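Local coordinates for D-xylonate dehydratase (Caulobacter crescentus, PDB 5OYN), which catalyses the dehydration of D-xylonate, and of D-gluconate with similar efficiency, to 2-dehydro-3-deoxy sugar acids, using a [2Fe-2S] cluster and magnesium, at residues R112-L117 and T563-I568; S175-W180 and N320-G325; N288-I293 and I507-P512; Q348-G353 and F379-P384. One frame throughout, in Å; residues are numbered along the deposited sequence.

In the fold
Along the chain, contact 1 (112-117 with 563-568) spans the other three: the segments of contacts 2 and 3 alternate, and contact 4 lies between the two segments of contact 3. Contacts 1, 3 and 4 join regions of the N-terminal and C-terminal sequence families; contact 2 stays within the first. Contact 1, on helix 109-125, and contact 3, between helix 289-299 and strand 507-511, have centres about 19 Å apart and are bridged by Arg112 and His292. Contacts 2 and 3, centres about 20 Å apart, flank the metal centres. Contact 4 joins surface loops about 40 Å from contact 1 (centres) and packs on contact 2 through Phe379 and Asn320. Contacts 1 and 2 also touch a second subunit.

Contact 1 (R112-L117 and T563-I568); sequences RNLSYL and TPWQEI
Leu114 and Trp565, whose CA atoms are 8.0 Å apart, mark the place where the helical segments 112-117 and 564-568 cross almost perpendicularly, their axes 11.5 Å apart at closest and their directions 94° apart. The first belongs to helix 109-125, the helix of a beta-alpha-beta crossover between strands 90-95 and 130-135 of the four-stranded parallel sheet; the second opens helix 564-572 near the C-terminus. Trp565 spans the gap. With its CG anti to the backbone N (chi1 172°), the indole reaches out to helix 109-125, and tryptophan suits the place because it offers a broad apolar surface to two leucines and an N-H to a backbone carbonyl. Leu114 lies over one ring face in a CH-pi contact, its CB 3.8 Å from the centroid of the six-membered ring of Trp565, while its two methyl groups extend along the same indole. Glu121 of the second subunit packs against both residues. Leu117 comes obliquely, bringing CD1 to 3.5 Å from Trp565 CH2. The indole NE1 is satisfied by the carbonyl of Leu110, one turn before Leu114. Asn113 adds its CB to the packing and turns its amide elsewhere, ND2 bonding to Gly580 O. Thr563 is the N-cap of the second helix: its OG1, which also bonds to Glu121 of the second subunit, accepts from Gln566 N at 3.1 Å.

Contact 2 (S175-W180 and N320-G325); sequences SGTVIW and NMQPAG
Thr177 and Gln322 supply the polar part of this buried contact, between the N-terminal end of helix 177-187 and the loop before helix 329-335. Their side chains cross at about a right angle, and Thr177 OG1 lies 3.2 Å from Gln322 OE1, a weak hydrogen bond. The single hydroxyl proton has another acceptor within reach in Gly174 O, so it may point to either. Gln322 is held more firmly at its other end, where NE2 bonds to Lys326 O, and its backbone pairs with Met213.

The apolar part is slight. With chi1 at 88°, OG1 sits between the backbone N and the carbonyl carbon while CG2 faces the loop, 4.2 Å from Pro323 CB. Threonine suits the place because its two branches do different work. A cis peptide precedes Pro323.

Thr177 also packs on Thr212, close in sequence to the cluster ligand Cys210, whose side chain is about 8 Å from that of Thr177. With one weak polar bond and a loose methyl contact, this pairing alone probably fixes the loop only weakly, and Gln322 is also tied to Lys326 O and Met213.

Contact 3 (N288-I293 and I507-P512); sequences NAQPHI and ILNASP
A buried amide-to-amide hydrogen bond, between Gln290 and Asn509, joins the first turn of the helix that runs to residue 299 to strand 507-511, which pairs antiparallel with strand 401-404, and so ties together regions of the N-terminal and C-terminal sequence families. Asn509 ND2 donates to Gln290 OE1 at 3.1 Å, with an N-H...O angle of 144°. The side chains come from opposite directions with their amide planes 60° apart, and ND2 lies tilted out of the Gln290 carbonyl plane. Gln290 places its oxygen there by running out with CG anti to the backbone N and then bending at chi2 (-87°). Its NE2 is held by Leu576 O, so both ends of the amide are used. Asn509 ND2 further makes a weak bond to Thr287 O and lies 3.6 Å from Pro291 CD, the proline ring and the asparagine side chain crossing at about a right angle. Proline fits in the first turn of a helix, where a missing N-H costs little. Asn509 has a left-handed backbone conformation, which asparagine tolerates well, and its carbonyl O accepts from Ser511 OG at 2.9 Å. The neighbouring His292 bonds to the carboxylated lysine at position 139, part of the magnesium site, and Asn288 touches the metal ligand Glu472. Complementary amides thus give this joint directionality, consistent with a fixed setting of the helix that carries these second-shell residues.

Contact 4 (Q348-G353 and F379-P384); sequences QGRLHG and FPYHEP
Two surface loops meet here through a CH-pi contact between Gln348 and Tyr381: the loop leaving helix 337-347 and the one leading toward strand 392-393. They are close in sequence, and they link the end of the N-terminal family region with the beginning of the C-terminal one. Gln348 CG sits over the middle of the Tyr381 ring, 3.5 Å from its centroid and 15° off the normal. The glutamine chain bends at chi2 (-67°), which carries its amide past the ring at only 21° to the ring plane. Glutamine suits the place because its methylenes can lie on an aromatic face while its amide remains a polar end. That end meets His382: Gln348 OE1 is 2.8 Å from His382 NE2, but the angle is poor for a hydrogen bond, and the pair is better regarded as a close polar contact. The amide stands almost perpendicular to the imidazole. Gly349 has a positive phi, which glycine adopts easily, and after it Arg350 returns to the same tyrosine.

Tyr381 has several other neighbours. Its backbone N bonds to Glu344 of helix 337-347, and its ring also touches Leu345 and Pro316; a tyrosine suits such a spot because its ring packs on apolar groups while its hydroxyl reaches the Arg350 side chain. Arg350 crosses it at about a right angle, with the guanidinium held by a salt bridge from NH2 to Asp314. Arg350 NH1 lies 3.4 Å from Tyr381 OH.

Contact 1 (R112-L117 and T563-I568)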
loop_
_atom_site.group_PDB
_atom_site.type_symbol
_atom_site.label_atom_id
_atom_site.label_comp_id
_atom_site.label_asym_id
_atom_site.label_seq_id
_atom_site.Cartn_x
_atom_site.Cartn_y
_atom_site.Cartn_z
ATOM N N ARG A 112 20.965 -18.200 -5.527
ATOM C CA ARG A 112 21.275 -18.071 -4.112
ATOM C C ARG A 112 22.575 -17.312 -3.908
ATOM O O ARG A 112 22.655 -16.414 -3.063
ATOM C CB ARG A 112 21.345 -19.442 -3.465
ATOM C CG ARG A 112 21.479 -19.376 -1.969
ATOM C CD ARG A 112 22.025 -20.675 -1.425
ATOM N NE ARG A 112 23.476 -20.692 -1.526
ATOM C CZ ARG A 112 24.216 -21.794 -1.524
ATOM N NH1 ARG A 112 23.646 -22.985 -1.423
ATOM N NH2 ARG A 112 25.529 -21.694 -1.617
ATOM N N ASN A 113 23.594 -17.635 -4.700
ATOM C CA ASN A 113 24.877 -16.968 -4.533
ATOM C C ASN A 113 24.822 -15.536 -5.054
ATOM O O ASN A 113 25.400 -14.627 -4.444
ATOM C CB ASN A 113 25.976 -17.783 -5.223
ATOM C CG ASN A 113 26.345 -19.062 -4.444
ATOM O OD1 ASN A 113 26.176 -19.139 -3.225
ATOM N ND2 ASN A 113 26.855 -20.059 -5.155
ATOM N N LEU A 114 24.104 -15.314 -6.162
ATOM C CA LEU A 114 23.942 -13.963 -6.699
ATOM C C LEU A 114 23.194 -13.063 -5.723
ATOM O O LEU A 114 23.559 -11.902 -5.530
ATOM C CB LEU A 114 23.224 -14.019 -8.046
ATOM C CG LEU A 114 22.884 -12.685 -8.718
ATOM C CD1 LEU A 114 24.095 -11.791 -8.869
ATOM C CD2 LEU A 114 22.223 -12.921 -10.070
ATOM N N SER A 115 22.135 -13.576 -5.105
ATOM C CA SER A 115 21.448 -12.803 -4.081
ATOM C C SER A 115 22.366 -12.562 -2.887
ATOM O O SER A 115 22.386 -11.464 -2.318
ATOM C CB SER A 115 20.166 -13.534 -3.674
ATOM O OG SER A 115 19.444 -12.851 -2.668
ATOM N N TYR A 116 23.153 -13.574 -2.515
ATOM C CA TYR A 116 24.123 -13.440 -1.432
ATOM C C TYR A 116 25.039 -12.239 -1.652
ATOM O O TYR A 116 25.195 -11.389 -0.768
ATOM C CB TYR A 116 24.945 -14.731 -1.320
ATOM C CG TYR A 116 26.248 -14.566 -0.560
ATOM C CD1 TYR A 116 26.264 -14.547 0.833
ATOM C CD2 TYR A 116 27.462 -14.422 -1.231
ATOM C CE1 TYR A 116 27.449 -14.383 1.536
ATOM C CE2 TYR A 116 28.656 -14.250 -0.534
ATOM C CZ TYR A 116 28.640 -14.234 0.846
ATOM O OH TYR A 116 29.812 -14.073 1.548
ATOM N N LEU A 117 25.658 -12.159 -2.835
ATOM C CA LEU A 117 26.585 -11.073 -3.138
ATOM C C LEU A 117 25.942 -9.728 -2.896
ATOM O O LEU A 117 26.501 -8.873 -2.202
ATOM C CB LEU A 117 27.054 -11.165 -4.591
ATOM C CG LEU A 117 27.914 -12.383 -4.932
ATOM C CD1 LEU A 117 28.002 -12.624 -6.439
ATOM C CD2 LEU A 117 29.291 -12.219 -4.304
ATOM N N THR A 563 24.646 -16.809 -19.982
ATOM C CA THR A 563 24.455 -15.480 -19.424
ATOM C C THR A 563 25.711 -15.038 -18.697
ATOM O O THR A 563 26.474 -15.874 -18.207
ATOM C CB THR A 563 23.282 -15.436 -18.428
ATOM O OG1 THR A 563 23.651 -16.139 -17.233
ATOM C CG2 THR A 563 22.013 -16.051 -19.020
ATOM N N PRO A 564 25.941 -13.728 -18.591
ATOM C CA PRO A 564 27.062 -13.254 -17.759
ATOM C C PRO A 564 27.140 -13.921 -16.395
ATOM O O PRO A 564 28.239 -14.265 -15.957
ATOM C CB PRO A 564 26.795 -11.742 -17.644
ATOM C CG PRO A 564 26.067 -11.395 -18.909
ATOM C CD PRO A 564 25.297 -12.632 -19.345
ATOM N N TRP A 565 26.018 -14.128 -15.705
ATOM C CA TRP A 565 26.135 -14.681 -14.361
ATOM C C TRP A 565 26.536 -16.149 -14.408
ATOM O O TRP A 565 27.229 -16.633 -13.505
ATOM C CB TRP A 565 24.833 -14.486 -13.583
ATOM C CG TRP A 565 24.824 -15.195 -12.280
ATOM C CD1 TRP A 565 24.000 -16.220 -11.913
ATOM C CD2 TRP A 565 25.694 -14.963 -11.164
ATOM N NE1 TRP A 565 24.300 -16.645 -10.636
ATOM C CE2 TRP A 565 25.333 -15.886 -10.151
ATOM C CE3 TRP A 565 26.744 -14.072 -10.921
ATOM C CZ2 TRP A 565 25.989 -15.943 -8.915
ATOM C CZ3 TRP A 565 27.391 -14.124 -9.680
ATOM C CH2 TRP A 565 27.008 -15.054 -8.697
ATOM N N GLN A 566 26.144 -16.863 -15.463
ATOM C CA GLN A 566 26.516 -18.269 -15.562
ATOM C C GLN A 566 28.023 -18.432 -15.743
ATOM O O GLN A 566 28.621 -19.367 -15.193
ATOM C CB GLN A 566 25.754 -18.932 -16.705
ATOM C CG GLN A 566 24.292 -19.180 -16.402
ATOM C CD GLN A 566 23.559 -19.739 -17.595
ATOM O OE1 GLN A 566 24.179 -20.295 -18.502
ATOM N NE2 GLN A 566 22.237 -19.596 -17.610
ATOM N N GLU A 567 28.657 -17.530 -16.503
ATOM C CA GLU A 567 30.111 -17.557 -16.617
ATOM C C GLU A 567 30.767 -17.403 -15.250
ATOM O O GLU A 567 31.665 -18.176 -14.886
ATOM C CB GLU A 567 30.597 -16.467 -17.570
ATOM C CG GLU A 567 32.103 -16.247 -17.488
ATOM C CD GLU A 567 32.748 -15.920 -18.827
ATOM O OE1 GLU A 567 33.951 -15.558 -18.830
ATOM O OE2 GLU A 567 32.056 -16.019 -19.867
ATOM N N ILE A 568 30.324 -16.415 -14.470
ATOM C CA ILE A 568 30.867 -16.248 -13.127
ATOM C C ILE A 568 30.575 -17.476 -12.286
ATOM O O ILE A 568 31.463 -18.003 -11.608
ATOM C CB ILE A 568 30.306 -14.987 -12.458
ATOM C CG1 ILE A 568 30.838 -13.735 -13.146
ATOM C CG2 ILE A 568 30.633 -15.002 -10.969
ATOM C CD1 ILE A 568 29.834 -12.608 -13.156
#

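Contact 2 (S175-W180 and N320-G325)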
loop_
_atom_site.group_PDB
_atom_site.type_symbol
_atom_site.label_atom_id
_atom_site.label_comp_id
_atom_site.label_asym_id
_atom_site.label_seq_id
_atom_site.Cartn_x
_atom_site.Cartn_y
_atom_site.Cartn_z
ATOM N N SER A 175 1.717 -29.075 -2.295
ATOM C CA SER A 175 2.544 -28.421 -3.299
ATOM C C SER A 175 3.716 -29.314 -3.667
ATOM O O SER A 175 4.309 -29.967 -2.804
ATOM C CB SER A 175 3.073 -27.095 -2.762
ATOM O OG SER A 175 2.086 -26.496 -1.963
ATOM N N GLY A 176 4.056 -29.325 -4.953
ATOM C CA GLY A 176 5.175 -30.105 -5.439
ATOM C C GLY A 176 4.836 -31.578 -5.554
ATOM O O GLY A 176 4.852 -32.141 -6.654
ATOM N N THR A 177 4.511 -32.215 -4.427
ATOM C CA THR A 177 4.268 -33.646 -4.471
ATOM C C THR A 177 3.089 -33.971 -5.366
ATOM O O THR A 177 3.033 -35.059 -5.940
ATOM C CB THR A 177 4.048 -34.202 -3.064
ATOM O OG1 THR A 177 2.659 -34.096 -2.721
ATOM C CG2 THR A 177 4.896 -33.417 -2.061
ATOM N N VAL A 178 2.145 -33.042 -5.511
ATOM C CA VAL A 178 1.036 -33.280 -6.427
ATOM C C VAL A 178 1.546 -33.367 -7.861
ATOM O O VAL A 178 1.008 -34.126 -8.668
ATOM C CB VAL A 178 -0.061 -32.202 -6.238
ATOM C CG1 VAL A 178 0.321 -30.858 -6.875
ATOM C CG2 VAL A 178 -1.387 -32.690 -6.779
ATOM N N ILE A 179 2.620 -32.648 -8.192
ATOM C CA ILE A 179 3.166 -32.731 -9.544
ATOM C C ILE A 179 3.753 -34.117 -9.804
ATOM O O ILE A 179 3.483 -34.732 -10.841
ATOM C CB ILE A 179 4.213 -31.628 -9.781
ATOM C CG1 ILE A 179 3.615 -30.230 -9.536
ATOM C CG2 ILE A 179 4.795 -31.741 -11.185
ATOM C CD1 ILE A 179 2.290 -29.962 -10.221
ATOM N N TRP A 180 4.567 -34.630 -8.871
ATOM C CA TRP A 180 5.214 -35.927 -9.080
ATOM C C TRP A 180 4.208 -37.071 -9.068
ATOM O O TRP A 180 4.351 -38.020 -9.845
ATOM C CB TRP A 180 6.292 -36.169 -8.029
ATOM C CG TRP A 180 6.937 -34.923 -7.552
ATOM C CD1 TRP A 180 7.081 -34.515 -6.253
ATOM C CD2 TRP A 180 7.526 -33.906 -8.361
ATOM N NE1 TRP A 180 7.720 -33.300 -6.207
ATOM C CE2 TRP A 180 8.000 -32.901 -7.488
ATOM C CE3 TRP A 180 7.699 -33.741 -9.738
ATOM C CZ2 TRP A 180 8.649 -31.753 -7.950
ATOM C CZ3 TRP A 180 8.338 -32.583 -10.199
ATOM C CH2 TRP A 180 8.809 -31.612 -9.305
ATOM N N ASN A 320 4.495 -36.238 10.651
ATOM C CA ASN A 320 3.639 -37.002 9.746
ATOM C C ASN A 320 3.162 -36.105 8.601
ATOM O O ASN A 320 1.983 -35.821 8.434
ATOM C CB ASN A 320 2.471 -37.600 10.515
ATOM C CG ASN A 320 1.745 -38.653 9.716
ATOM O OD1 ASN A 320 2.185 -39.022 8.620
ATOM N ND2 ASN A 320 0.615 -39.129 10.241
ATOM N N MET A 321 4.122 -35.710 7.771
ATOM C CA MET A 321 3.936 -34.685 6.762
ATOM C C MET A 321 4.440 -35.165 5.404
ATOM O O MET A 321 5.555 -35.690 5.302
ATOM C CB MET A 321 4.686 -33.416 7.180
ATOM C CG MET A 321 3.995 -32.121 6.846
ATOM S SD MET A 321 4.890 -30.726 7.539
ATOM C CE MET A 321 4.962 -29.652 6.091
ATOM N N GLN A 322 3.636 -34.945 4.355
ATOM C CA GLN A 322 4.067 -35.143 2.976
ATOM C C GLN A 322 5.398 -34.441 2.723
ATOM O O GLN A 322 5.623 -33.348 3.252
ATOM C CB GLN A 322 2.992 -34.625 2.018
ATOM C CG GLN A 322 1.994 -35.691 1.632
ATOM C CD GLN A 322 0.738 -35.153 0.972
ATOM O OE1 GLN A 322 0.757 -34.730 -0.190
ATOM N NE2 GLN A 322 -0.369 -35.175 1.709
ATOM N N PRO A 323 6.305 -35.014 1.918
ATOM C CA PRO A 323 6.208 -36.263 1.147
ATOM C C PRO A 323 6.430 -37.540 1.951
ATOM O O PRO A 323 5.958 -38.590 1.525
ATOM C CB PRO A 323 7.310 -36.106 0.093
ATOM C CG PRO A 323 8.305 -35.239 0.732
ATOM C CD PRO A 323 7.546 -34.283 1.616
ATOM N N ALA A 324 7.118 -37.462 3.091
ATOM C CA ALA A 324 7.362 -38.674 3.868
ATOM C C ALA A 324 6.081 -39.256 4.456
ATOM O O ALA A 324 5.968 -40.478 4.600
ATOM C CB ALA A 324 8.368 -38.392 4.983
ATOM N N GLY A 325 5.110 -38.414 4.798
ATOM C CA GLY A 325 3.930 -38.837 5.531
ATOM C C GLY A 325 2.656 -38.303 4.902
ATOM O O GLY A 325 2.519 -38.221 3.676
#

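Contact 3 (N288-I293 and I507-P512)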
loop_
_atom_site.group_PDB
_atom_site.type_symbol
_atom_site.label_atom_id
_atom_site.label_comp_id
_atom_site.label_asym_id
_atom_site.label_seq_id
_atom_site.Cartn_x
_atom_site.Cartn_y
_atom_site.Cartn_z
ATOM N N ASN A 288 17.802 -30.980 -0.123
ATOM C CA ASN A 288 18.419 -29.709 -0.458
ATOM C C ASN A 288 18.939 -29.006 0.781
ATOM O O ASN A 288 19.781 -28.108 0.659
ATOM C CB ASN A 288 17.429 -28.836 -1.217
ATOM C CG ASN A 288 17.121 -29.388 -2.579
ATOM O OD1 ASN A 288 17.967 -30.023 -3.199
ATOM N ND2 ASN A 288 15.911 -29.158 -3.056
ATOM N N ALA A 289 18.477 -29.410 1.971
ATOM C CA ALA A 289 19.017 -28.833 3.196
ATOM C C ALA A 289 20.519 -29.056 3.294
ATOM O O ALA A 289 21.232 -28.212 3.854
ATOM C CB ALA A 289 18.305 -29.408 4.420
ATOM N N GLN A 290 21.028 -30.172 2.719
ATOM C CA GLN A 290 22.433 -30.516 2.909
ATOM C C GLN A 290 23.356 -29.498 2.249
ATOM O O GLN A 290 24.174 -28.888 2.957
ATOM C CB GLN A 290 22.702 -31.948 2.439
ATOM C CG GLN A 290 24.177 -32.326 2.424
ATOM C CD GLN A 290 24.882 -31.969 1.129
ATOM O OE1 GLN A 290 24.500 -32.427 0.057
ATOM N NE2 GLN A 290 25.922 -31.151 1.225
ATOM N N PRO A 291 23.281 -29.253 0.932
ATOM C CA PRO A 291 24.125 -28.182 0.377
ATOM C C PRO A 291 23.952 -26.867 1.107
ATOM O O PRO A 291 24.937 -26.143 1.288
ATOM C CB PRO A 291 23.669 -28.083 -1.084
ATOM C CG PRO A 291 23.057 -29.374 -1.382
ATOM C CD PRO A 291 22.438 -29.870 -0.108
ATOM N N HIS A 292 22.740 -26.557 1.583
ATOM C CA HIS A 292 22.494 -25.260 2.208
ATOM C C HIS A 292 23.072 -25.185 3.605
ATOM O O HIS A 292 23.611 -24.144 3.994
ATOM C CB HIS A 292 20.997 -24.958 2.276
ATOM C CG HIS A 292 20.363 -24.777 0.941
ATOM N ND1 HIS A 292 20.964 -24.063 -0.073
ATOM C CD2 HIS A 292 19.184 -25.219 0.446
ATOM C CE1 HIS A 292 20.181 -24.073 -1.137
ATOM N NE2 HIS A 292 19.095 -24.770 -0.849
ATOM N N ILE A 293 22.935 -26.249 4.394
ATOM C CA ILE A 293 23.490 -26.193 5.742
ATOM C C ILE A 293 25.011 -26.099 5.685
ATOM O O ILE A 293 25.628 -25.374 6.473
ATOM C CB ILE A 293 23.011 -27.390 6.576
ATOM C CG1 ILE A 293 21.531 -27.204 6.926
ATOM C CG2 ILE A 293 23.831 -27.507 7.838
ATOM C CD1 ILE A 293 20.918 -28.361 7.666
ATOM N N ILE A 507 19.366 -41.170 -4.710
ATOM C CA ILE A 507 20.743 -40.881 -4.335
ATOM C C ILE A 507 21.144 -39.591 -5.043
ATOM O O ILE A 507 21.175 -39.530 -6.279
ATOM C CB ILE A 507 21.678 -42.048 -4.692
ATOM C CG1 ILE A 507 21.405 -43.224 -3.763
ATOM C CG2 ILE A 507 23.143 -41.634 -4.546
ATOM C CD1 ILE A 507 21.266 -44.532 -4.485
ATOM N N LEU A 508 21.459 -38.561 -4.259
ATOM C CA LEU A 508 21.432 -37.190 -4.744
ATOM C C LEU A 508 22.727 -36.471 -4.430
ATOM O O LEU A 508 23.489 -36.877 -3.550
ATOM C CB LEU A 508 20.295 -36.386 -4.103
ATOM C CG LEU A 508 18.908 -36.878 -4.444
ATOM C CD1 LEU A 508 18.140 -37.079 -3.170
ATOM C CD2 LEU A 508 18.252 -35.855 -5.327
ATOM N N ASN A 509 22.919 -35.354 -5.139
ATOM C CA ASN A 509 23.990 -34.390 -4.876
ATOM C C ASN A 509 25.369 -35.012 -5.067
ATOM O O ASN A 509 26.324 -34.650 -4.369
ATOM C CB ASN A 509 23.869 -33.785 -3.469
ATOM C CG ASN A 509 22.491 -33.200 -3.189
ATOM O OD1 ASN A 509 21.708 -32.935 -4.109
ATOM N ND2 ASN A 509 22.189 -32.991 -1.911
ATOM N N ALA A 510 25.479 -35.949 -6.012
ATOM C CA ALA A 510 26.700 -36.730 -6.159
ATOM C C ALA A 510 27.859 -35.823 -6.538
ATOM O O ALA A 510 27.817 -35.146 -7.569
ATOM C CB ALA A 510 26.511 -37.824 -7.209
ATOM N N SER A 511 28.882 -35.798 -5.688
ATOM C CA SER A 511 30.074 -34.997 -5.897
ATOM C C SER A 511 31.311 -35.891 -5.936
ATOM O O SER A 511 31.408 -36.847 -5.155
ATOM C CB SER A 511 30.227 -33.940 -4.791
ATOM O OG SER A 511 28.975 -33.378 -4.460
ATOM N N PRO A 512 32.263 -35.626 -6.847
ATOM C CA PRO A 512 32.139 -34.534 -7.819
ATOM C C PRO A 512 31.260 -34.932 -8.998
ATOM O O PRO A 512 31.194 -36.115 -9.354
ATOM C CB PRO A 512 33.588 -34.281 -8.266
ATOM C CG PRO A 512 34.386 -35.513 -7.811
ATOM C CD PRO A 512 33.477 -36.436 -7.068
#

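Contact 4 (Q348-G353 and F379-P384)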
loop_
_atom_site.group_PDB
_atom_site.type_symbol
_atom_site.label_atom_id
_atom_site.label_comp_id
_atom_site.label_asym_id
_atom_site.label_seq_id
_atom_site.Cartn_x
_atom_site.Cartn_y
_atom_site.Cartn_z
ATOM N N GLN A 348 15.903 -36.885 24.170
ATOM C CA GLN A 348 16.773 -38.038 23.952
ATOM C C GLN A 348 18.240 -37.649 23.837
ATOM O O GLN A 348 19.032 -38.416 23.283
ATOM C CB GLN A 348 16.373 -38.814 22.696
ATOM C CG GLN A 348 14.911 -39.033 22.544
ATOM C CD GLN A 348 14.379 -39.944 23.593
ATOM O OE1 GLN A 348 14.866 -41.064 23.755
ATOM N NE2 GLN A 348 13.377 -39.481 24.329
ATOM N N GLY A 349 18.609 -36.464 24.314
ATOM C CA GLY A 349 20.001 -36.062 24.313
ATOM C C GLY A 349 20.636 -35.886 22.951
ATOM O O GLY A 349 21.867 -35.787 22.866
ATOM N N ARG A 350 19.840 -35.828 21.876
ATOM C CA ARG A 350 20.366 -35.553 20.542
ATOM C C ARG A 350 20.484 -34.056 20.222
ATOM O O ARG A 350 20.796 -33.707 19.080
ATOM C CB ARG A 350 19.508 -36.229 19.482
ATOM C CG ARG A 350 19.043 -37.605 19.869
ATOM C CD ARG A 350 20.156 -38.624 19.729
ATOM N NE ARG A 350 20.951 -38.475 18.508
ATOM C CZ ARG A 350 21.002 -39.394 17.541
ATOM N NH1 ARG A 350 20.283 -40.513 17.644
ATOM N NH2 ARG A 350 21.763 -39.192 16.464
ATOM N N LEU A 351 20.266 -33.169 21.192
ATOM C CA LEU A 351 20.395 -31.732 20.976
ATOM C C LEU A 351 21.391 -31.136 21.960
ATOM O O LEU A 351 21.383 -31.485 23.145
ATOM C CB LEU A 351 19.053 -31.003 21.163
ATOM C CG LEU A 351 18.076 -30.862 20.005
ATOM C CD1 LEU A 351 17.128 -29.708 20.296
ATOM C CD2 LEU A 351 18.810 -30.676 18.689
ATOM N N HIS A 352 22.222 -30.215 21.480
ATOM C CA HIS A 352 22.979 -29.343 22.375
ATOM C C HIS A 352 22.031 -28.268 22.893
ATOM O O HIS A 352 21.816 -27.239 22.243
ATOM C CB HIS A 352 24.174 -28.729 21.661
ATOM C CG HIS A 352 25.049 -29.727 20.983
ATOM N ND1 HIS A 352 25.707 -30.728 21.667
ATOM C CD2 HIS A 352 25.385 -29.875 19.681
ATOM C CE1 HIS A 352 26.406 -31.453 20.813
ATOM N NE2 HIS A 352 26.231 -30.956 19.602
ATOM N N GLY A 353 21.457 -28.504 24.070
ATOM C CA GLY A 353 20.458 -27.612 24.628
ATOM C C GLY A 353 20.995 -26.297 25.157
ATOM O O GLY A 353 20.193 -25.406 25.458
ATOM N N PHE A 379 5.037 -37.723 16.002
ATOM C CA PHE A 379 5.098 -38.982 16.729
ATOM C C PHE A 379 6.116 -38.927 17.862
ATOM O O PHE A 379 7.072 -38.135 17.825
ATOM C CB PHE A 379 5.439 -40.118 15.776
ATOM C CG PHE A 379 4.263 -40.619 15.000
ATOM C CD1 PHE A 379 3.258 -39.745 14.593
ATOM C CD2 PHE A 379 4.153 -41.955 14.675
ATOM C CE1 PHE A 379 2.167 -40.204 13.870
ATOM C CE2 PHE A 379 3.072 -42.423 13.961
ATOM C CZ PHE A 379 2.075 -41.545 13.558
ATOM N N PRO A 380 5.919 -39.751 18.897
ATOM C CA PRO A 380 6.927 -39.845 19.962
ATOM C C PRO A 380 8.180 -40.526 19.442
ATOM O O PRO A 380 8.117 -41.418 18.593
ATOM C CB PRO A 380 6.231 -40.669 21.052
ATOM C CG PRO A 380 5.202 -41.457 20.331
ATOM C CD PRO A 380 4.780 -40.655 19.130
ATOM N N TYR A 381 9.326 -40.053 19.930
ATOM C CA TYR A 381 10.619 -40.555 19.477
ATOM C C TYR A 381 10.695 -42.079 19.521
ATOM O O TYR A 381 11.199 -42.711 18.586
ATOM C CB TYR A 381 11.728 -39.947 20.336
ATOM C CG TYR A 381 13.121 -40.113 19.776
ATOM C CD1 TYR A 381 13.793 -41.328 19.868
ATOM C CD2 TYR A 381 13.775 -39.048 19.174
ATOM C CE1 TYR A 381 15.073 -41.478 19.362
ATOM C CE2 TYR A 381 15.052 -39.190 18.669
ATOM C CZ TYR A 381 15.696 -40.406 18.766
ATOM O OH TYR A 381 16.970 -40.541 18.262
ATOM N N HIS A 382 10.191 -42.693 20.594
ATOM C CA HIS A 382 10.398 -44.127 20.758
ATOM C C HIS A 382 9.390 -44.972 20.003
ATOM O O HIS A 382 9.719 -46.102 19.633
ATOM C CB HIS A 382 10.408 -44.489 22.238
ATOM C CG HIS A 382 11.690 -44.111 22.908
ATOM N ND1 HIS A 382 12.920 -44.370 22.337
ATOM C CD2 HIS A 382 11.942 -43.438 24.058
ATOM C CE1 HIS A 382 13.874 -43.898 23.119
ATOM N NE2 HIS A 382 13.308 -43.329 24.170
ATOM N N GLU A 383 8.190 -44.458 19.738
ATOM C CA GLU A 383 7.227 -45.107 18.849
ATOM C C GLU A 383 7.024 -44.207 17.630
ATOM O O GLU A 383 5.973 -43.567 17.479
ATOM C CB GLU A 383 5.899 -45.395 19.554
ATOM C CG GLU A 383 5.969 -46.135 20.910
ATOM C CD GLU A 383 6.948 -47.326 20.930
ATOM O OE1 GLU A 383 8.031 -47.203 21.556
ATOM O OE2 GLU A 383 6.647 -48.376 20.305
ATOM N N PRO A 384 8.026 -44.128 16.741
ATOM C CA PRO A 384 7.957 -43.160 15.646
ATOM C C PRO A 384 7.297 -43.723 14.401
ATOM O O PRO A 384 6.621 -44.754 14.443
ATOM C CB PRO A 384 9.431 -42.845 15.394
ATOM C CG PRO A 384 10.093 -44.152 15.634
ATOM C CD PRO A 384 9.301 -44.865 16.715
#